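Local structure of beta-amyloid-like protein (Caenorhabditis elegans, 3K66) at residues Arg135-Asp140 / Leu175-Thr180; His143-Tyr148 / His168-Ile173. The protein is a nematode homologue of the human amyloid precursor protein whose E2 domain binds heparin, and probably acts in cell adhesion and neuronal development. One frame throughout, in Å; residues are numbered along the deposited sequence.

Contact 1. Residues Arg135-Asp140 / Leu175-Thr180; sequences RAEEKD and LRINGT
E137 and R176 form the charged part of this contact. OE2 of E137 lies 3.0 Å from NE of R176, a salt bridge that is also a hydrogen bond. The N-H comes to the syn side of the carboxylate, but its angle of 135° at the hydrogen makes the bond bent. The two side chains cross at about a right angle, yet the carboxylate and guanidinium planes differ by only 8°, and OE2 lies near the guanidinium plane, at its edge. The arginine chain bends about its CG-CD bond (chi3 -67°), which brings NE rather than the terminal nitrogens to OE2. The other oxygen, OE1, is held by a salt bridge to K103, whose NZ also pairs with D140. OD2 of D140 stands 4.5 Å from NH2 of R176, well out of the guanidinium plane, an approach of opposite charges without a bond. With an alanine at R176, OE2 of E137 would probably lose its charged mate, leaving K103 as the carboxylate's ion-pair partner, and D140 would have less positive charge nearby.

The apolar part rests on I177, which slides past E137 in the opposite direction: its CD1 is 3.6 Å from CB of E137. The same methyl also abuts a polar atom, OE1 of E138, in packing only; the charge of that carboxylate is met by R206 through OE2.

Within 175-180, OG1 of T180 donates to O of R176 (2.6 Å) from above the carbonyl plane. That oxygen also accepts the backbone N of T180, so two donors grip it.

The segment axes run antiparallel at a closest approach of 10.5 Å, and E137 faces I177 with CA atoms 7.4 Å apart. Helix 195-209 brings W202 against I177 and Y205 against E138, while helix 55-119 supplies K103 beside R176, leaving the contact buried among four helices of the E2 domain.

Contact 2. Residues His143-Tyr148 / His168-Ile173; sequences HTLNRY and HRLRYI
The guanidinium of R169 meets T144 obliquely, with OG1 of the threonine 4.2 Å from NE and no hydrogen bond between them. Two further flat groups, H168 and Y172, meet within segment 168-173. CD2 of Y172 lies 3.4 Å above one face of the H168 imidazole, offset toward the rim, and the tyrosine ring in turn has the backbone O of H168 at its edge, in plane.

Closer contact between T144 and R169 is made by the aliphatic part of the arginine. CD of R169 is 3.5 Å from OG1 and 3.8 Å from CG2 of T144, so both branches of the threonine border the same methylene. The extended run from CG to NE carries that methylene across to the other helix. T144 holds OG1 anti to its carbonyl carbon (chi1 -51°), and from there the hydroxyl hydrogen-bonds to O of D140, one turn back in its own helix. This polar atom is therefore satisfied locally, and its approach to the arginine is van der Waals packing.

T144 and R169 are also the nearest backbone pair, 7.9 Å between CA atoms. They belong to helix 123-154 and helix 163-182, successive long helices that form an antiparallel helical hairpin within the largely helical E2 domain. Y162, in the connection between them, touches T144, R147 and R169.

Beside T144 and R169 lies a leucine contact. CD2 of L145 meets CD1 of L170 at 3.7 Å, methyl against methyl, with the two side chains crossing at about a right angle. L145 also touches S210, whereas R169 reaches Q96 on helix 55-119. R147 brings a second positive charge into the neighbourhood, its NE 6.1 Å from NH1 of R169.

Overall arrangement
From the N terminus, the chain runs through the long helices 14-53 and 55-119 before helix 123-154 supplies first 135-140 and then 143-148. It then turns back through the short helix 156-160 into helix 163-182, where 168-173 comes before 175-180. Contact 2 thus closes an inner loop of 19 intervening residues, nested within the 34-residue loop closed by contact 1; neither crosses the other. Their centres are 11 Å apart along one helix pair, and I173 joins them by packing against E137 and D140. Helix 55-119 touches both contacts, and helix 195-209 adds to contact 1, tying the hairpin to preceding and following helices.

Contact 1. Residues Arg135-Asp140 / Leu175-Thr180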
ATOM      1  N   ARG A 135      13.130   0.214 -12.931  1.00 53.15           N
ATOM      2  CA  ARG A 135      11.685   0.085 -12.780  1.00 53.64           C
ATOM      3  C   ARG A 135      11.432  -0.425 -11.369  1.00 53.96           C
ATOM      4  O   ARG A 135      10.587   0.114 -10.655  1.00 54.45           O
ATOM      5  CB  ARG A 135      11.145  -0.918 -13.813  1.00 54.41           C
ATOM      6  CG  ARG A 135      10.130  -0.335 -14.787  1.00 56.53           C
ATOM      7  CD  ARG A 135       9.686  -1.323 -15.859  1.00 54.70           C
ATOM      8  NE  ARG A 135      10.700  -1.479 -16.885  1.00 57.06           N
ATOM      9  CZ  ARG A 135      11.358  -2.606 -17.106  1.00 60.22           C
ATOM     10  NH1 ARG A 135      11.085  -3.668 -16.355  1.00 60.26           N
ATOM     11  NH2 ARG A 135      12.284  -2.663 -18.067  1.00 60.69           N
ATOM     12  N   ALA A 136      12.193  -1.448 -10.968  1.00 54.15           N
ATOM     13  CA  ALA A 136      12.049  -2.065  -9.645  1.00 55.45           C
ATOM     14  C   ALA A 136      12.174  -1.082  -8.493  1.00 55.66           C
ATOM     15  O   ALA A 136      11.283  -0.979  -7.651  1.00 55.89           O
ATOM     16  CB  ALA A 136      13.063  -3.185  -9.472  1.00 55.59           C
ATOM     17  N   GLU A 137      13.299  -0.383  -8.436  1.00 53.65           N
ATOM     18  CA  GLU A 137      13.501   0.598  -7.380  1.00 54.22           C
ATOM     19  C   GLU A 137      12.414   1.684  -7.441  1.00 55.31           C
ATOM     20  O   GLU A 137      11.820   2.048  -6.415  1.00 53.77           O
ATOM     21  CB  GLU A 137      14.890   1.222  -7.503  1.00 52.69           C
ATOM     22  CG  GLU A 137      15.994   0.223  -7.243  1.00 52.36           C
ATOM     23  CD  GLU A 137      16.303   0.090  -5.773  1.00 54.27           C
ATOM     24  OE1 GLU A 137      15.415   0.396  -4.952  1.00 54.36           O
ATOM     25  OE2 GLU A 137      17.432  -0.321  -5.425  1.00 57.30           O
ATOM     26  N   GLU A 138      12.130   2.186  -8.642  1.00 56.78           N
ATOM     27  CA  GLU A 138      11.121   3.226  -8.773  1.00 58.03           C
ATOM     28  C   GLU A 138       9.730   2.741  -8.314  1.00 58.34           C
ATOM     29  O   GLU A 138       8.959   3.523  -7.761  1.00 56.63           O
ATOM     30  CB  GLU A 138      11.099   3.764 -10.203  1.00 56.90           C
ATOM     31  CG  GLU A 138      11.113   5.303 -10.273  1.00 61.67           C
ATOM     32  CD  GLU A 138      12.362   5.936  -9.644  1.00 62.60           C
ATOM     33  OE1 GLU A 138      13.485   5.505  -9.944  1.00 64.67           O
ATOM     34  OE2 GLU A 138      12.226   6.877  -8.855  1.00 64.35           O
ATOM     35  N   LYS A 139       9.415   1.462  -8.531  1.00 59.52           N
ATOM     36  CA  LYS A 139       8.131   0.916  -8.073  1.00 60.32           C
ATOM     37  C   LYS A 139       8.131   0.999  -6.551  1.00 60.02           C
ATOM     38  O   LYS A 139       7.109   1.239  -5.920  1.00 60.28           O
ATOM     39  CB  LYS A 139       7.967  -0.547  -8.493  1.00 61.48           C
ATOM     40  CG  LYS A 139       7.580  -0.633  -9.862  1.00 63.90           C
ATOM     41  N   ASP A 140       9.299   0.790  -5.961  1.00 60.28           N
ATOM     42  CA  ASP A 140       9.430   0.855  -4.511  1.00 59.59           C
ATOM     43  C   ASP A 140       9.088   2.275  -4.050  1.00 58.90           C
ATOM     44  O   ASP A 140       8.382   2.472  -3.061  1.00 58.98           O
ATOM     45  CB  ASP A 140      10.859   0.480  -4.090  1.00 58.78           C
ATOM     46  CG  ASP A 140      11.000   0.282  -2.591  1.00 59.06           C
ATOM     47  OD1 ASP A 140      10.021   0.503  -1.841  1.00 57.76           O
ATOM     48  OD2 ASP A 140      12.104  -0.097  -2.159  1.00 56.76           O
ATOM     49  N   LEU A 175      20.353   6.548  -3.921  1.00 53.33           N
ATOM     50  CA  LEU A 175      21.720   6.053  -3.752  1.00 53.01           C
ATOM     51  C   LEU A 175      21.940   4.733  -4.489  1.00 53.30           C
ATOM     52  O   LEU A 175      22.828   4.645  -5.350  1.00 54.21           O
ATOM     53  CB  LEU A 175      22.069   5.899  -2.271  1.00 51.72           C
ATOM     54  CG  LEU A 175      22.491   7.208  -1.598  1.00 52.04           C
ATOM     55  CD1 LEU A 175      22.793   6.954  -0.125  1.00 53.54           C
ATOM     56  CD2 LEU A 175      23.700   7.792  -2.303  1.00 48.87           C
ATOM     57  N   ARG A 176      21.147   3.709  -4.176  1.00 50.64           N
ATOM     58  CA  ARG A 176      21.301   2.432  -4.869  1.00 51.63           C
ATOM     59  C   ARG A 176      21.250   2.649  -6.407  1.00 52.12           C
ATOM     60  O   ARG A 176      22.118   2.165  -7.145  1.00 52.72           O
ATOM     61  CB  ARG A 176      20.225   1.413  -4.430  1.00 52.83           C
ATOM     62  CG  ARG A 176      20.426   0.822  -3.042  1.00 52.44           C
ATOM     63  CD  ARG A 176      19.356  -0.200  -2.721  1.00 53.67           C
ATOM     64  NE  ARG A 176      18.047   0.425  -2.596  1.00 57.92           N
ATOM     65  CZ  ARG A 176      17.490   0.787  -1.444  1.00 59.82           C
ATOM     66  NH1 ARG A 176      18.117   0.581  -0.291  1.00 61.49           N
ATOM     67  NH2 ARG A 176      16.305   1.389  -1.451  1.00 64.41           N
ATOM     68  N   ILE A 177      20.264   3.393  -6.905  1.00 52.40           N
ATOM     69  CA  ILE A 177      20.196   3.616  -8.364  1.00 50.53           C
ATOM     70  C   ILE A 177      21.453   4.326  -8.880  1.00 52.41           C
ATOM     71  O   ILE A 177      21.995   3.964  -9.923  1.00 51.85           O
ATOM     72  CB  ILE A 177      18.918   4.415  -8.809  1.00 48.18           C
ATOM     73  CG1 ILE A 177      17.674   3.564  -8.544  1.00 47.19           C
ATOM     74  CG2 ILE A 177      18.955   4.710 -10.314  1.00 46.64           C
ATOM     75  CD1 ILE A 177      16.366   4.235  -8.878  1.00 42.72           C
ATOM     76  N   ASN A 178      21.931   5.345  -8.183  1.00 49.87           N
ATOM     77  CA  ASN A 178      23.142   5.975  -8.687  1.00 51.19           C
ATOM     78  C   ASN A 178      24.290   4.974  -8.631  1.00 54.64           C
ATOM     79  O   ASN A 178      24.970   4.738  -9.631  1.00 55.55           O
ATOM     80  CB  ASN A 178      23.471   7.258  -7.925  1.00 49.23           C
ATOM     81  CG  ASN A 178      22.697   8.445  -8.476  1.00 48.51           C
ATOM     82  OD1 ASN A 178      22.342   9.358  -7.753  1.00 48.09           O
ATOM     83  ND2 ASN A 178      22.429   8.424  -9.786  1.00 44.93           N
ATOM     84  N   GLY A 179      24.473   4.353  -7.473  1.00 56.53           N
ATOM     85  CA  GLY A 179      25.517   3.365  -7.348  1.00 55.72           C
ATOM     86  C   GLY A 179      25.436   2.366  -8.487  1.00 56.86           C
ATOM     87  O   GLY A 179      26.437   2.002  -9.098  1.00 55.88           O
ATOM     88  N   THR A 180      24.229   1.930  -8.812  1.00 54.31           N
ATOM     89  CA  THR A 180      24.096   0.954  -9.880  1.00 53.81           C
ATOM     90  C   THR A 180      24.548   1.517 -11.235  1.00 56.24           C
ATOM     91  O   THR A 180      25.106   0.791 -12.057  1.00 56.39           O
ATOM     92  CB  THR A 180      22.667   0.431  -9.929  1.00 52.70           C
ATOM     93  OG1 THR A 180      22.281   0.020  -8.611  1.00 50.90           O
ATOM     94  CG2 THR A 180      22.571  -0.766 -10.847  1.00 49.16           C
TER

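Contact 2. Residues His143-Tyr148 / His168-Ile173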
ATOM      1  N   HIS A 143       5.229   3.067  -4.338  1.00 64.17           N
ATOM      2  CA  HIS A 143       4.476   2.488  -3.240  1.00 66.38           C
ATOM      3  C   HIS A 143       4.728   3.209  -1.929  1.00 63.55           C
ATOM      4  O   HIS A 143       3.802   3.464  -1.172  1.00 63.28           O
ATOM      5  CB  HIS A 143       4.813   1.016  -3.049  1.00 71.71           C
ATOM      6  CG  HIS A 143       4.088   0.105  -3.987  1.00 79.86           C
ATOM      7  ND1 HIS A 143       3.053  -0.713  -3.578  1.00 83.48           N
ATOM      8  CD2 HIS A 143       4.247  -0.129  -5.311  1.00 82.56           C
ATOM      9  CE1 HIS A 143       2.613  -1.412  -4.610  1.00 86.21           C
ATOM     10  NE2 HIS A 143       3.321  -1.078  -5.674  1.00 85.09           N
ATOM     11  N   THR A 144       5.976   3.551  -1.648  1.00 60.91           N
ATOM     12  CA  THR A 144       6.245   4.210  -0.387  1.00 60.14           C
ATOM     13  C   THR A 144       5.505   5.527  -0.305  1.00 60.49           C
ATOM     14  O   THR A 144       4.818   5.791   0.676  1.00 59.59           O
ATOM     15  CB  THR A 144       7.733   4.479  -0.173  1.00 58.94           C
ATOM     16  OG1 THR A 144       8.476   3.273  -0.383  1.00 58.84           O
ATOM     17  CG2 THR A 144       7.972   4.968   1.247  1.00 56.82           C
ATOM     18  N   LEU A 145       5.662   6.361  -1.325  1.00 61.17           N
ATOM     19  CA  LEU A 145       4.981   7.648  -1.380  1.00 61.69           C
ATOM     20  C   LEU A 145       3.483   7.438  -1.199  1.00 65.50           C
ATOM     21  O   LEU A 145       2.829   8.089  -0.373  1.00 67.59           O
ATOM     22  CB  LEU A 145       5.253   8.317  -2.734  1.00 58.86           C
ATOM     23  CG  LEU A 145       6.624   8.985  -2.839  1.00 58.02           C
ATOM     24  CD1 LEU A 145       6.892   9.434  -4.259  1.00 56.11           C
ATOM     25  CD2 LEU A 145       6.658  10.162  -1.893  1.00 53.49           C
ATOM     26  N   ASN A 146       2.933   6.523  -1.979  1.00 67.37           N
ATOM     27  CA  ASN A 146       1.509   6.255  -1.885  1.00 70.30           C
ATOM     28  C   ASN A 146       1.098   5.889  -0.461  1.00 73.32           C
ATOM     29  O   ASN A 146       0.101   6.390   0.040  1.00 75.65           O
ATOM     30  CB  ASN A 146       1.106   5.176  -2.896  1.00 66.40           C
ATOM     31  CG  ASN A 146       1.117   5.699  -4.332  1.00 64.33           C
ATOM     32  OD1 ASN A 146       1.071   4.928  -5.293  1.00 65.22           O
ATOM     33  ND2 ASN A 146       1.178   7.028  -4.478  1.00 61.16           N
ATOM     34  N   ARG A 147       1.890   5.066   0.213  1.00 75.92           N
ATOM     35  CA  ARG A 147       1.576   4.697   1.588  1.00 79.35           C
ATOM     36  C   ARG A 147       1.487   5.978   2.446  1.00 77.40           C
ATOM     37  O   ARG A 147       0.573   6.160   3.243  1.00 77.76           O
ATOM     38  CB  ARG A 147       2.661   3.758   2.130  1.00 84.92           C
ATOM     39  CG  ARG A 147       2.234   2.862   3.307  1.00 94.32           C
ATOM     40  CD  ARG A 147       3.202   1.681   3.435  1.00102.76           C
ATOM     41  NE  ARG A 147       2.891   0.772   4.541  1.00108.95           N
ATOM     42  CZ  ARG A 147       3.067   1.063   5.834  1.00110.25           C
ATOM     43  NH1 ARG A 147       3.554   2.251   6.208  1.00110.37           N
ATOM     44  NH2 ARG A 147       2.769   0.164   6.764  1.00109.51           N
ATOM     45  N   TYR A 148       2.444   6.873   2.257  1.00 76.13           N
ATOM     46  CA  TYR A 148       2.489   8.127   2.989  1.00 75.27           C
ATOM     47  C   TYR A 148       1.257   8.939   2.656  1.00 75.24           C
ATOM     48  O   TYR A 148       0.757   9.700   3.489  1.00 74.25           O
ATOM     49  CB  TYR A 148       3.744   8.904   2.596  1.00 75.01           C
ATOM     50  CG  TYR A 148       3.919  10.226   3.291  1.00 73.87           C
ATOM     51  CD1 TYR A 148       4.065  10.283   4.666  1.00 73.89           C
ATOM     52  CD2 TYR A 148       3.953  11.418   2.569  1.00 73.69           C
ATOM     53  CE1 TYR A 148       4.241  11.495   5.314  1.00 75.76           C
ATOM     54  CE2 TYR A 148       4.132  12.635   3.204  1.00 74.84           C
ATOM     55  CZ  TYR A 148       4.275  12.664   4.577  1.00 75.37           C
ATOM     56  OH  TYR A 148       4.454  13.867   5.224  1.00 76.58           O
ATOM     57  N   HIS A 168      13.899   8.517   4.352  1.00 69.34           N
ATOM     58  CA  HIS A 168      15.064   7.629   4.430  1.00 68.54           C
ATOM     59  C   HIS A 168      15.049   6.612   3.298  1.00 66.66           C
ATOM     60  O   HIS A 168      16.084   6.316   2.703  1.00 66.03           O
ATOM     61  CB  HIS A 168      15.097   6.897   5.767  1.00 69.82           C
ATOM     62  CG  HIS A 168      16.305   6.037   5.940  1.00 72.90           C
ATOM     63  ND1 HIS A 168      16.269   4.662   5.814  1.00 74.19           N
ATOM     64  CD2 HIS A 168      17.599   6.359   6.179  1.00 74.85           C
ATOM     65  CE1 HIS A 168      17.486   4.179   5.970  1.00 76.47           C
ATOM     66  NE2 HIS A 168      18.313   5.185   6.193  1.00 77.06           N
ATOM     67  N   ARG A 169      13.870   6.075   3.002  1.00 65.23           N
ATOM     68  CA  ARG A 169      13.735   5.116   1.912  1.00 66.13           C
ATOM     69  C   ARG A 169      14.027   5.783   0.573  1.00 62.97           C
ATOM     70  O   ARG A 169      14.802   5.274  -0.228  1.00 62.96           O
ATOM     71  CB  ARG A 169      12.323   4.553   1.867  1.00 68.70           C
ATOM     72  CG  ARG A 169      12.150   3.245   2.588  1.00 75.69           C
ATOM     73  CD  ARG A 169      10.867   2.601   2.129  1.00 82.12           C
ATOM     74  NE  ARG A 169      10.921   1.154   2.253  1.00 86.18           N
ATOM     75  CZ  ARG A 169       9.976   0.437   2.846  1.00 90.01           C
ATOM     76  NH1 ARG A 169       8.910   1.044   3.362  1.00 91.00           N
ATOM     77  NH2 ARG A 169      10.102  -0.880   2.942  1.00 91.27           N
ATOM     78  N   LEU A 170      13.400   6.930   0.337  1.00 63.87           N
ATOM     79  CA  LEU A 170      13.587   7.637  -0.923  1.00 64.80           C
ATOM     80  C   LEU A 170      15.043   8.024  -1.182  1.00 62.16           C
ATOM     81  O   LEU A 170      15.491   8.056  -2.332  1.00 60.82           O
ATOM     82  CB  LEU A 170      12.664   8.864  -0.986  1.00 63.75           C
ATOM     83  CG  LEU A 170      11.180   8.500  -1.119  1.00 64.31           C
ATOM     84  CD1 LEU A 170      10.270   9.716  -1.017  1.00 66.51           C
ATOM     85  CD2 LEU A 170      10.984   7.854  -2.446  1.00 66.68           C
ATOM     86  N   ARG A 171      15.785   8.284  -0.111  1.00 61.27           N
ATOM     87  CA  ARG A 171      17.194   8.655  -0.215  1.00 62.87           C
ATOM     88  C   ARG A 171      18.007   7.466  -0.711  1.00 60.63           C
ATOM     89  O   ARG A 171      18.751   7.559  -1.699  1.00 61.53           O
ATOM     90  CB  ARG A 171      17.725   9.093   1.144  1.00 65.98           C
ATOM     91  CG  ARG A 171      18.409  10.425   1.118  1.00 74.94           C
ATOM     92  CD  ARG A 171      18.348  11.047   2.489  1.00 83.57           C
ATOM     93  NE  ARG A 171      18.412  12.504   2.442  1.00 88.07           N
ATOM     94  CZ  ARG A 171      17.942  13.296   3.404  1.00 89.98           C
ATOM     95  NH1 ARG A 171      17.370  12.773   4.487  1.00 88.85           N
ATOM     96  NH2 ARG A 171      18.048  14.615   3.289  1.00 91.23           N
ATOM     97  N   TYR A 172      17.876   6.344  -0.016  1.00 56.06           N
ATOM     98  CA  TYR A 172      18.625   5.175  -0.417  1.00 54.04           C
ATOM     99  C   TYR A 172      18.230   4.621  -1.769  1.00 51.46           C
ATOM    100  O   TYR A 172      19.038   3.992  -2.438  1.00 51.15           O
ATOM    101  CB  TYR A 172      18.531   4.083   0.639  1.00 53.28           C
ATOM    102  CG  TYR A 172      19.559   4.246   1.713  1.00 54.71           C
ATOM    103  CD1 TYR A 172      20.859   3.745   1.554  1.00 56.46           C
ATOM    104  CD2 TYR A 172      19.246   4.915   2.892  1.00 57.63           C
ATOM    105  CE1 TYR A 172      21.810   3.908   2.544  1.00 56.23           C
ATOM    106  CE2 TYR A 172      20.199   5.087   3.893  1.00 57.38           C
ATOM    107  CZ  TYR A 172      21.475   4.582   3.710  1.00 57.17           C
ATOM    108  OH  TYR A 172      22.417   4.775   4.692  1.00 59.49           O
ATOM    109  N   ILE A 173      16.989   4.819  -2.186  1.00 49.72           N
ATOM    110  CA  ILE A 173      16.619   4.313  -3.504  1.00 50.38           C
ATOM    111  C   ILE A 173      17.457   5.069  -4.528  1.00 51.37           C
ATOM    112  O   ILE A 173      18.037   4.488  -5.457  1.00 48.99           O
ATOM    113  CB  ILE A 173      15.120   4.497  -3.816  1.00 49.95           C
ATOM    114  CG1 ILE A 173      14.315   3.505  -2.959  1.00 49.22           C
ATOM    115  CG2 ILE A 173      14.875   4.228  -5.317  1.00 48.06           C
ATOM    116  CD1 ILE A 173      12.854   3.683  -3.035  1.00 48.32           C
TER